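Local coordinates for ribonucleoside-diphosphate reductase subunit beta (Bacillus halodurans C-125, PDB 2RCC), which probably serves as the iron-binding small subunit of class I ribonucleotide reductase, the enzyme that makes deoxyribonucleotides from ribonucleotides for DNA synthesis, at the interface of chains A and B. Residues are numbered along the deposited sequence; one frame, centred on the assembly and turned at random. Chains: chain A/B, Ribonucleoside-diphosphate reductase subunit beta.

Contact 1: the interface of chains A and B. Residues chain A 10-11, 17, 28-31; chain B 87, 90-91, 143, 146.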
ATOM      1  N   ILE A  10      -4.889   9.813  12.479  1.00 18.64           N
ATOM      2  CA  ILE A  10      -4.217   8.524  12.582  1.00 19.26           C
ATOM      3  C   ILE A  10      -4.754   7.683  13.769  1.00 18.31           C
ATOM      4  O   ILE A  10      -4.553   6.464  13.806  1.00 17.41           O
ATOM      5  CB  ILE A  10      -2.665   8.729  12.628  1.00 21.77           C
ATOM      6  CG1 ILE A  10      -1.909   7.490  12.126  1.00 25.34           C
ATOM      7  CG2 ILE A  10      -2.224   9.160  14.014  1.00 15.03           C
ATOM      8  CD1 ILE A  10      -0.432   7.753  11.854  1.00 21.81           C
ATOM      9  N   TYR A  11      -5.462   8.330  14.698  1.00 19.23           N
ATOM     10  CA  TYR A  11      -5.987   7.752  15.935  1.00 19.78           C
ATOM     11  C   TYR A  11      -7.107   8.649  16.493  1.00 17.88           C
ATOM     12  O   TYR A  11      -6.908   9.853  16.669  1.00 23.97           O
ATOM     13  CB  TYR A  11      -4.850   7.740  16.944  1.00 19.52           C
ATOM     14  CG  TYR A  11      -5.139   7.301  18.364  1.00 18.84           C
ATOM     15  CD1 TYR A  11      -5.331   5.971  18.663  1.00 26.21           C
ATOM     16  CD2 TYR A  11      -5.103   8.201  19.424  1.00 30.28           C
ATOM     17  CE1 TYR A  11      -5.530   5.545  19.963  1.00 27.70           C
ATOM     18  CE2 TYR A  11      -5.290   7.777  20.729  1.00 29.34           C
ATOM     19  CZ  TYR A  11      -5.507   6.439  20.992  1.00 26.89           C
ATOM     20  OH  TYR A  11      -5.688   5.972  22.290  1.00 24.41           O
ATOM     21  N   ASN A  17     -15.020   2.084  14.713  1.00 18.00           N
ATOM     22  CA  ASN A  17     -14.106   1.480  13.742  1.00 19.34           C
ATOM     23  C   ASN A  17     -14.669   1.564  12.337  1.00 18.70           C
ATOM     24  O   ASN A  17     -13.901   1.821  11.399  1.00 18.26           O
ATOM     25  CB  ASN A  17     -13.767   0.015  14.133  1.00 18.96           C
ATOM     26  CG  ASN A  17     -13.064  -0.098  15.504  1.00 20.86           C
ATOM     27  OD1 ASN A  17     -12.522   0.884  16.028  1.00 19.32           O
ATOM     28  ND2 ASN A  17     -13.052  -1.321  16.068  1.00 15.81           N
ATOM     29  N   SER A  28     -12.128   5.536  13.879  1.00 17.95           N
ATOM     30  CA  SER A  28     -11.080   5.340  14.858  1.00 15.14           C
ATOM     31  C   SER A  28      -9.692   5.192  14.289  1.00 15.37           C
ATOM     32  O   SER A  28      -8.715   5.495  14.958  1.00 13.93           O
ATOM     33  CB  SER A  28     -11.323   4.091  15.671  1.00 16.70           C
ATOM     34  OG  SER A  28     -11.333   2.919  14.913  1.00 16.83           O
ATOM     35  N   ASN A  29      -9.656   4.691  13.060  1.00 15.45           N
ATOM     36  CA  ASN A  29      -8.490   4.329  12.275  1.00 16.32           C
ATOM     37  C   ASN A  29      -7.944   2.912  12.626  1.00 15.40           C
ATOM     38  O   ASN A  29      -6.920   2.511  12.122  1.00 17.82           O
ATOM     39  CB  ASN A  29      -7.397   5.391  12.279  1.00 17.30           C
ATOM     40  CG  ASN A  29      -6.571   5.346  11.010  1.00 17.30           C
ATOM     41  OD1 ASN A  29      -7.118   5.111   9.940  1.00 15.55           O
ATOM     42  ND2 ASN A  29      -5.254   5.531  11.125  1.00 16.23           N
ATOM     43  N   VAL A  30      -8.651   2.175  13.487  1.00 15.88           N
ATOM     44  CA  VAL A  30      -8.349   0.784  13.777  1.00 15.28           C
ATOM     45  C   VAL A  30      -9.286   0.015  12.864  1.00 15.34           C
ATOM     46  O   VAL A  30     -10.510   0.213  12.915  1.00 16.58           O
ATOM     47  CB  VAL A  30      -8.637   0.419  15.236  1.00 17.73           C
ATOM     48  CG1 VAL A  30      -8.362  -1.066  15.475  1.00 17.53           C
ATOM     49  CG2 VAL A  30      -7.797   1.276  16.179  1.00 17.43           C
ATOM     50  N   LEU A  31      -8.692  -0.804  11.986  1.00 15.90           N
ATOM     51  CA  LEU A  31      -9.382  -1.523  10.939  1.00 14.56           C
ATOM     52  C   LEU A  31      -9.674  -2.998  11.268  1.00 15.53           C
ATOM     53  O   LEU A  31      -8.781  -3.820  11.328  1.00 16.68           O
ATOM     54  CB  LEU A  31      -8.617  -1.440   9.627  1.00 12.90           C
ATOM     55  CG  LEU A  31      -9.100  -2.161   8.350  1.00 13.89           C
ATOM     56  CD1 LEU A  31     -10.573  -1.958   7.979  1.00 11.77           C
ATOM     57  CD2 LEU A  31      -8.161  -1.761   7.205  1.00 13.13           C
TER
ATOM     58  N   PHE B  87      -4.192  -3.035  16.503  1.00 14.71           N
ATOM     59  CA  PHE B  87      -4.066  -1.576  16.708  1.00 15.22           C
ATOM     60  C   PHE B  87      -2.770  -1.092  16.072  1.00 16.34           C
ATOM     61  O   PHE B  87      -2.782  -0.136  15.309  1.00 14.34           O
ATOM     62  CB  PHE B  87      -4.060  -1.185  18.217  1.00 13.27           C
ATOM     63  CG  PHE B  87      -3.834   0.284  18.438  1.00 17.22           C
ATOM     64  CD1 PHE B  87      -4.881   1.137  18.372  1.00 12.49           C
ATOM     65  CD2 PHE B  87      -2.555   0.815  18.608  1.00 13.95           C
ATOM     66  CE1 PHE B  87      -4.687   2.527  18.469  1.00 18.89           C
ATOM     67  CE2 PHE B  87      -2.364   2.175  18.706  1.00 20.05           C
ATOM     68  CZ  PHE B  87      -3.431   3.023  18.635  1.00 15.76           C
ATOM     69  N   SER B  90      -2.713  -1.437  12.135  1.00 15.91           N
ATOM     70  CA  SER B  90      -3.638  -0.479  11.482  1.00 16.56           C
ATOM     71  C   SER B  90      -2.959   0.901  11.433  1.00 16.38           C
ATOM     72  O   SER B  90      -2.944   1.606  10.418  1.00 13.87           O
ATOM     73  CB  SER B  90      -4.973  -0.359  12.225  1.00 15.67           C
ATOM     74  OG  SER B  90      -5.769  -1.513  12.118  1.00 20.41           O
ATOM     75  N   VAL B  91      -2.452   1.335  12.569  1.00 15.50           N
ATOM     76  CA  VAL B  91      -1.773   2.643  12.602  1.00 13.57           C
ATOM     77  C   VAL B  91      -0.509   2.642  11.704  1.00 12.02           C
ATOM     78  O   VAL B  91      -0.215   3.613  11.048  1.00 15.51           O
ATOM     79  CB  VAL B  91      -1.434   3.062  14.086  1.00 15.63           C
ATOM     80  CG1 VAL B  91      -0.393   4.134  14.146  1.00 19.59           C
ATOM     81  CG2 VAL B  91      -2.739   3.460  14.865  1.00 16.61           C
ATOM     82  N   PHE B 143     -11.474  -5.673  19.223  1.00 22.04           N
ATOM     83  CA  PHE B 143     -11.242  -4.473  18.386  1.00 22.58           C
ATOM     84  C   PHE B 143     -11.737  -3.141  19.024  1.00 22.20           C
ATOM     85  O   PHE B 143     -11.637  -2.115  18.390  1.00 26.45           O
ATOM     86  CB  PHE B 143     -11.800  -4.646  16.951  1.00 21.04           C
ATOM     87  CG  PHE B 143     -10.915  -5.438  16.021  1.00 19.47           C
ATOM     88  CD1 PHE B 143      -9.822  -4.836  15.429  1.00 20.03           C
ATOM     89  CD2 PHE B 143     -11.228  -6.750  15.660  1.00 20.42           C
ATOM     90  CE1 PHE B 143      -9.029  -5.519  14.514  1.00 22.58           C
ATOM     91  CE2 PHE B 143     -10.443  -7.451  14.760  1.00 17.33           C
ATOM     92  CZ  PHE B 143      -9.335  -6.829  14.180  1.00 18.95           C
ATOM     93  N   TRP B 146      -8.575  -1.296  22.759  1.00 27.42           N
ATOM     94  CA  TRP B 146      -7.742  -0.104  22.701  1.00 25.12           C
ATOM     95  C   TRP B 146      -8.451   1.189  23.211  1.00 21.85           C
ATOM     96  O   TRP B 146      -7.780   2.113  23.671  1.00 19.69           O
ATOM     97  CB  TRP B 146      -7.174   0.059  21.274  1.00 25.93           C
ATOM     98  CG  TRP B 146      -8.206   0.407  20.298  1.00 21.58           C
ATOM     99  CD1 TRP B 146      -9.029  -0.432  19.620  1.00 23.89           C
ATOM    100  CD2 TRP B 146      -8.580   1.709  19.941  1.00 23.55           C
ATOM    101  NE1 TRP B 146      -9.877   0.284  18.830  1.00 21.27           N
ATOM    102  CE2 TRP B 146      -9.624   1.604  19.023  1.00 27.45           C
ATOM    103  CE3 TRP B 146      -8.136   2.974  20.316  1.00 30.68           C
ATOM    104  CZ2 TRP B 146     -10.211   2.688  18.473  1.00 35.47           C
ATOM    105  CZ3 TRP B 146      -8.707   4.048  19.764  1.00 33.60           C
ATOM    106  CH2 TRP B 146      -9.749   3.915  18.851  1.00 39.54           C
TER
HETATM  107  O   HOH W   1      -5.354   3.229  22.544  1.00 28.36           O
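This homodimer interface joins two beta subunits of the ribonucleotide reductase small-chain family, whose active enzyme contains a pair of them: the N-terminal arm of chain A lies across helix 72-102 and the short helix 145-148 of chain B, tying one subunit to the other. A:Val30 meets the indole of B:Trp146 tip to tip. With CG1 anti to the backbone N (chi1 178°), A:Val30 CG2 lies beside that N and sits over one indole face, 3.4 Å from B:Trp146 CE2. B:Phe87 CD1 lies over the same face, and the methyl also touches it, filling the corner between the two rings. The other methyl, CG1, turns toward B:Phe143.

A:Tyr11 and B:Phe87 cross at a right angle, ring planes 90° apart, with the CD1-CE1 side of the tyrosine against the rim of the phenylalanine; A:Tyr11 CE1 comes within 3.5 Å of B:Phe87 CE1. The same CE1 also touches B:Trp146 CZ3, and the phenol hydroxyl reaches the backbone O of B:Trp146 through water 1.

Polar bonds flank this aromatic cluster. A:Asn17 ND2 donates to the backbone O of B:Phe143 over 2.8 Å, nearly straight; the acceptor lies in the amide plane, whereas the donor stands above the carbonyl plane. A:Asn17 OD1, at the indole edge, receives a hydrogen bond from A:Ser28 OG (2.6 Å), which fixes the amide's rotation. That hydroxyl in turn accepts from A:Val30 N. Further along, A:Leu31 N donates to B:Ser90 OG (3.0 Å, 170° at H). Within the arm, A:Asn29 ND2 holds A:Ile10 O at 2.9 Å, bracing two stretches that both face helix 72-102, where A:Ile10 O packs against B:Val91 CG2.

Contact 2: the interface of chains A and B. Residues chain A 8-10, 29; chain B 91, 94-95, 98, 163-164, 167.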
ATOM      1  N   ARG A   8      -7.491  12.754   7.529  1.00 15.49           N
ATOM      2  CA  ARG A   8      -7.771  11.605   8.381  1.00 16.17           C
ATOM      3  C   ARG A   8      -6.874  11.609   9.612  1.00 15.98           C
ATOM      4  O   ARG A   8      -5.649  11.770   9.514  1.00 15.07           O
ATOM      5  CB  ARG A   8      -7.530  10.315   7.629  1.00 15.36           C
ATOM      6  CG  ARG A   8      -7.661   9.017   8.453  1.00 17.01           C
ATOM      7  CD  ARG A   8      -7.422   7.778   7.637  1.00 17.22           C
ATOM      8  NE  ARG A   8      -6.102   7.703   7.001  1.00 17.45           N
ATOM      9  CZ  ARG A   8      -5.815   8.038   5.741  1.00 19.16           C
ATOM     10  NH1 ARG A   8      -6.730   8.426   4.867  1.00 16.52           N
ATOM     11  NH2 ARG A   8      -4.578   7.923   5.315  1.00 18.89           N
ATOM     12  N   LYS A   9      -7.485  11.403  10.764  1.00 14.14           N
ATOM     13  CA  LYS A   9      -6.753  11.295  12.018  1.00 18.70           C
ATOM     14  C   LYS A   9      -6.158   9.898  12.091  1.00 18.37           C
ATOM     15  O   LYS A   9      -6.867   8.906  11.891  1.00 15.53           O
ATOM     16  CB  LYS A   9      -7.652  11.524  13.243  1.00 18.20           C
ATOM     17  CG  LYS A   9      -8.105  12.964  13.380  1.00 20.32           C
ATOM     18  CD  LYS A   9      -8.840  13.168  14.730  1.00 25.20           C
ATOM     19  N   ILE A  10      -4.889   9.813  12.479  1.00 18.64           N
ATOM     20  CA  ILE A  10      -4.217   8.524  12.582  1.00 19.26           C
ATOM     21  C   ILE A  10      -4.754   7.683  13.769  1.00 18.31           C
ATOM     22  O   ILE A  10      -4.553   6.464  13.806  1.00 17.41           O
ATOM     23  CB  ILE A  10      -2.665   8.729  12.628  1.00 21.77           C
ATOM     24  CG1 ILE A  10      -1.909   7.490  12.126  1.00 25.34           C
ATOM     25  CG2 ILE A  10      -2.224   9.160  14.014  1.00 15.03           C
ATOM     26  CD1 ILE A  10      -0.432   7.753  11.854  1.00 21.81           C
ATOM     27  N   ASN A  29      -9.656   4.691  13.060  1.00 15.45           N
ATOM     28  CA  ASN A  29      -8.490   4.329  12.275  1.00 16.32           C
ATOM     29  C   ASN A  29      -7.944   2.912  12.626  1.00 15.40           C
ATOM     30  O   ASN A  29      -6.920   2.511  12.122  1.00 17.82           O
ATOM     31  CB  ASN A  29      -7.397   5.391  12.279  1.00 17.30           C
ATOM     32  CG  ASN A  29      -6.571   5.346  11.010  1.00 17.30           C
ATOM     33  OD1 ASN A  29      -7.118   5.111   9.940  1.00 15.55           O
ATOM     34  ND2 ASN A  29      -5.254   5.531  11.125  1.00 16.23           N
TER
ATOM     35  N   VAL B  91      -2.452   1.335  12.569  1.00 15.50           N
ATOM     36  CA  VAL B  91      -1.773   2.643  12.602  1.00 13.57           C
ATOM     37  C   VAL B  91      -0.509   2.642  11.704  1.00 12.02           C
ATOM     38  O   VAL B  91      -0.215   3.613  11.048  1.00 15.51           O
ATOM     39  CB  VAL B  91      -1.434   3.062  14.086  1.00 15.63           C
ATOM     40  CG1 VAL B  91      -0.393   4.134  14.146  1.00 19.59           C
ATOM     41  CG2 VAL B  91      -2.739   3.460  14.865  1.00 16.61           C
ATOM     42  N   ASP B  94      -1.028   3.255   8.037  1.00 13.68           N
ATOM     43  CA  ASP B  94      -1.251   4.667   7.754  1.00 14.40           C
ATOM     44  C   ASP B  94       0.063   5.468   7.840  1.00 12.81           C
ATOM     45  O   ASP B  94       0.373   6.238   6.945  1.00 13.45           O
ATOM     46  CB  ASP B  94      -2.299   5.209   8.744  1.00 14.88           C
ATOM     47  CG  ASP B  94      -2.991   6.437   8.255  1.00 18.09           C
ATOM     48  OD1 ASP B  94      -2.542   6.992   7.230  1.00 16.16           O
ATOM     49  OD2 ASP B  94      -3.967   6.870   8.921  1.00 18.97           O
ATOM     50  N   TYR B  95       0.818   5.308   8.940  1.00 12.88           N
ATOM     51  CA  TYR B  95       2.107   5.978   9.071  1.00 13.60           C
ATOM     52  C   TYR B  95       3.031   5.712   7.884  1.00 14.98           C
ATOM     53  O   TYR B  95       3.635   6.653   7.326  1.00 16.82           O
ATOM     54  CB  TYR B  95       2.790   5.581  10.402  1.00 15.53           C
ATOM     55  CG  TYR B  95       4.237   6.010  10.485  1.00 14.53           C
ATOM     56  CD1 TYR B  95       4.579   7.355  10.594  1.00 10.22           C
ATOM     57  CD2 TYR B  95       5.255   5.085  10.423  1.00 17.18           C
ATOM     58  CE1 TYR B  95       5.911   7.758  10.650  1.00 12.70           C
ATOM     59  CE2 TYR B  95       6.589   5.468  10.458  1.00 18.03           C
ATOM     60  CZ  TYR B  95       6.918   6.783  10.557  1.00 17.28           C
ATOM     61  OH  TYR B  95       8.242   7.129  10.615  1.00 14.39           O
ATOM     62  N   ARG B  98       1.961   7.501   4.677  1.00 14.69           N
ATOM     63  CA  ARG B  98       2.332   8.902   4.755  1.00 17.63           C
ATOM     64  C   ARG B  98       3.859   9.131   4.596  1.00 17.55           C
ATOM     65  O   ARG B  98       4.297  10.104   3.951  1.00 15.32           O
ATOM     66  CB  ARG B  98       1.803   9.482   6.054  1.00 19.59           C
ATOM     67  CG  ARG B  98       0.237   9.403   6.120  1.00 22.16           C
ATOM     68  CD  ARG B  98      -0.286  10.161   7.216  1.00 22.99           C
ATOM     69  NE  ARG B  98      -1.617   9.722   7.645  1.00 22.73           N
ATOM     70  CZ  ARG B  98      -2.586  10.517   8.111  1.00 10.67           C
ATOM     71  NH1 ARG B  98      -2.489  11.830   8.175  1.00 19.53           N
ATOM     72  NH2 ARG B  98      -3.706   9.970   8.563  1.00 15.83           N
ATOM     73  N   TYR B 163       4.236   9.443  16.275  1.00 16.51           N
ATOM     74  CA  TYR B 163       3.801   9.547  14.887  1.00 16.48           C
ATOM     75  C   TYR B 163       3.122  10.859  14.582  1.00 18.68           C
ATOM     76  O   TYR B 163       3.347  11.423  13.525  1.00 18.45           O
ATOM     77  CB  TYR B 163       2.888   8.336  14.593  1.00 17.78           C
ATOM     78  CG  TYR B 163       3.620   7.017  14.344  1.00 19.05           C
ATOM     79  CD1 TYR B 163       5.024   6.907  14.428  1.00 22.24           C
ATOM     80  CD2 TYR B 163       2.891   5.840  14.049  1.00 13.78           C
ATOM     81  CE1 TYR B 163       5.668   5.700  14.186  1.00 19.56           C
ATOM     82  CE2 TYR B 163       3.544   4.624  13.797  1.00 16.60           C
ATOM     83  CZ  TYR B 163       4.937   4.584  13.857  1.00 18.49           C
ATOM     84  OH  TYR B 163       5.583   3.430  13.628  1.00 19.34           O
ATOM     85  N   GLU B 164       2.284  11.336  15.488  1.00 14.65           N
ATOM     86  CA  GLU B 164       1.569  12.608  15.277  1.00 21.85           C
ATOM     87  C   GLU B 164       2.480  13.815  15.137  1.00 18.32           C
ATOM     88  O   GLU B 164       2.186  14.719  14.353  1.00 21.39           O
ATOM     89  CB  GLU B 164       0.530  12.850  16.383  1.00 20.77           C
ATOM     90  CG  GLU B 164      -0.708  12.011  16.215  1.00 30.52           C
ATOM     91  CD  GLU B 164      -1.828  12.351  17.225  1.00 31.01           C
ATOM     92  OE1 GLU B 164      -1.512  12.724  18.382  1.00 39.07           O
ATOM     93  OE2 GLU B 164      -3.011  12.222  16.840  1.00 48.97           O
ATOM     94  N   VAL B 167       3.443  13.531  11.540  1.00 16.78           N
ATOM     95  CA  VAL B 167       2.304  13.732  10.627  1.00 16.71           C
ATOM     96  C   VAL B 167       1.803  15.189  10.653  1.00 18.63           C
ATOM     97  O   VAL B 167       1.552  15.770   9.587  1.00 16.11           O
ATOM     98  CB  VAL B 167       1.170  12.723  10.924  1.00 17.98           C
ATOM     99  CG1 VAL B 167      -0.099  13.076  10.155  1.00 26.38           C
ATOM    100  CG2 VAL B 167       1.666  11.304  10.628  1.00 14.81           C
TER
HETATM  101  O   HOH W   2      -3.648  13.786  10.132  1.00 39.05           O
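Helix 72-102 of chain B, in the helical small-subunit fold of ribonucleotide reductase, presents B:Asp94 to the N-terminal arm of chain A, and a carboxylate shared by two arginines fastens the arm there. A:Arg8 reaches it tip to tip and side-on: A:Arg8 NE donates to B:Asp94 OD2 over 3.0 Å, and A:Arg8 NH2 donates to B:Asp94 OD1 over 2.9 Å in a salt bridge. A bend at chi3 (59°) turns the guanidinium of an otherwise extended chain toward the acid. Both oxygens lie in the guanidinium plane, but they are met from above the carboxylate plane, the two planes being 39° apart.

From its own helix, B:Arg98 makes a second side-on grip, with NE to B:Asp94 OD1 (2.9 Å) and NH2 to B:Asp94 OD2 (3.1 Å). On OD1, A:Arg8 NH2 and B:Arg98 NE arrive from opposite faces. A:Asn29 ND2 adds a bent bond to OD2, using the anti lone pair, so that three nitrogens converge on this oxygen. Two neighbouring guanidinium groups would be expected to stabilise the carboxylate as an anion.

Beside the charged cluster, A:Ile10 carries the apolar part of the contact. CG1 lies roughly anti to the backbone N (chi1 -155°) and the extended chain carries CD1 toward B:Tyr95, while A:Ile10 CG2 slides past B:Glu164 and touches B:Glu164 CG at 3.9 Å. B:Tyr163 and B:Val167, from helix 150-168, border the CD1 end, and the rings of B:Tyr163 and B:Tyr95 overlap beyond it.

B:Arg98 also crosses the interface: NH2 donates to the backbone O of A:Arg8 over 2.8 Å, almost straight, and water 2 bridges that same oxygen to B:Arg98 NH1.

Contact 1 and contact 2 are successive parts of one strip, their C-alpha centres about 10 Å apart, and they share A:Ile10, A:Asn29 and B:Val91. On chain B, helix 72-102 serves both; contact 1 extends to helix 145-148 and contact 2 to helix 150-168. The pair illustrates how an irregular arm is fastened to a partner's helix, by an aromatic patch and by a carboxylate shared between arginines of both chains, linked through A:Asn29. The centre of contact 2 lies about 16 Å from B:Tyr126, the predicted active-site tyrosine. Because helix 72-102 also carries B:Asp89, a predicted iron ligand, the arm may help steady the partner's metal site.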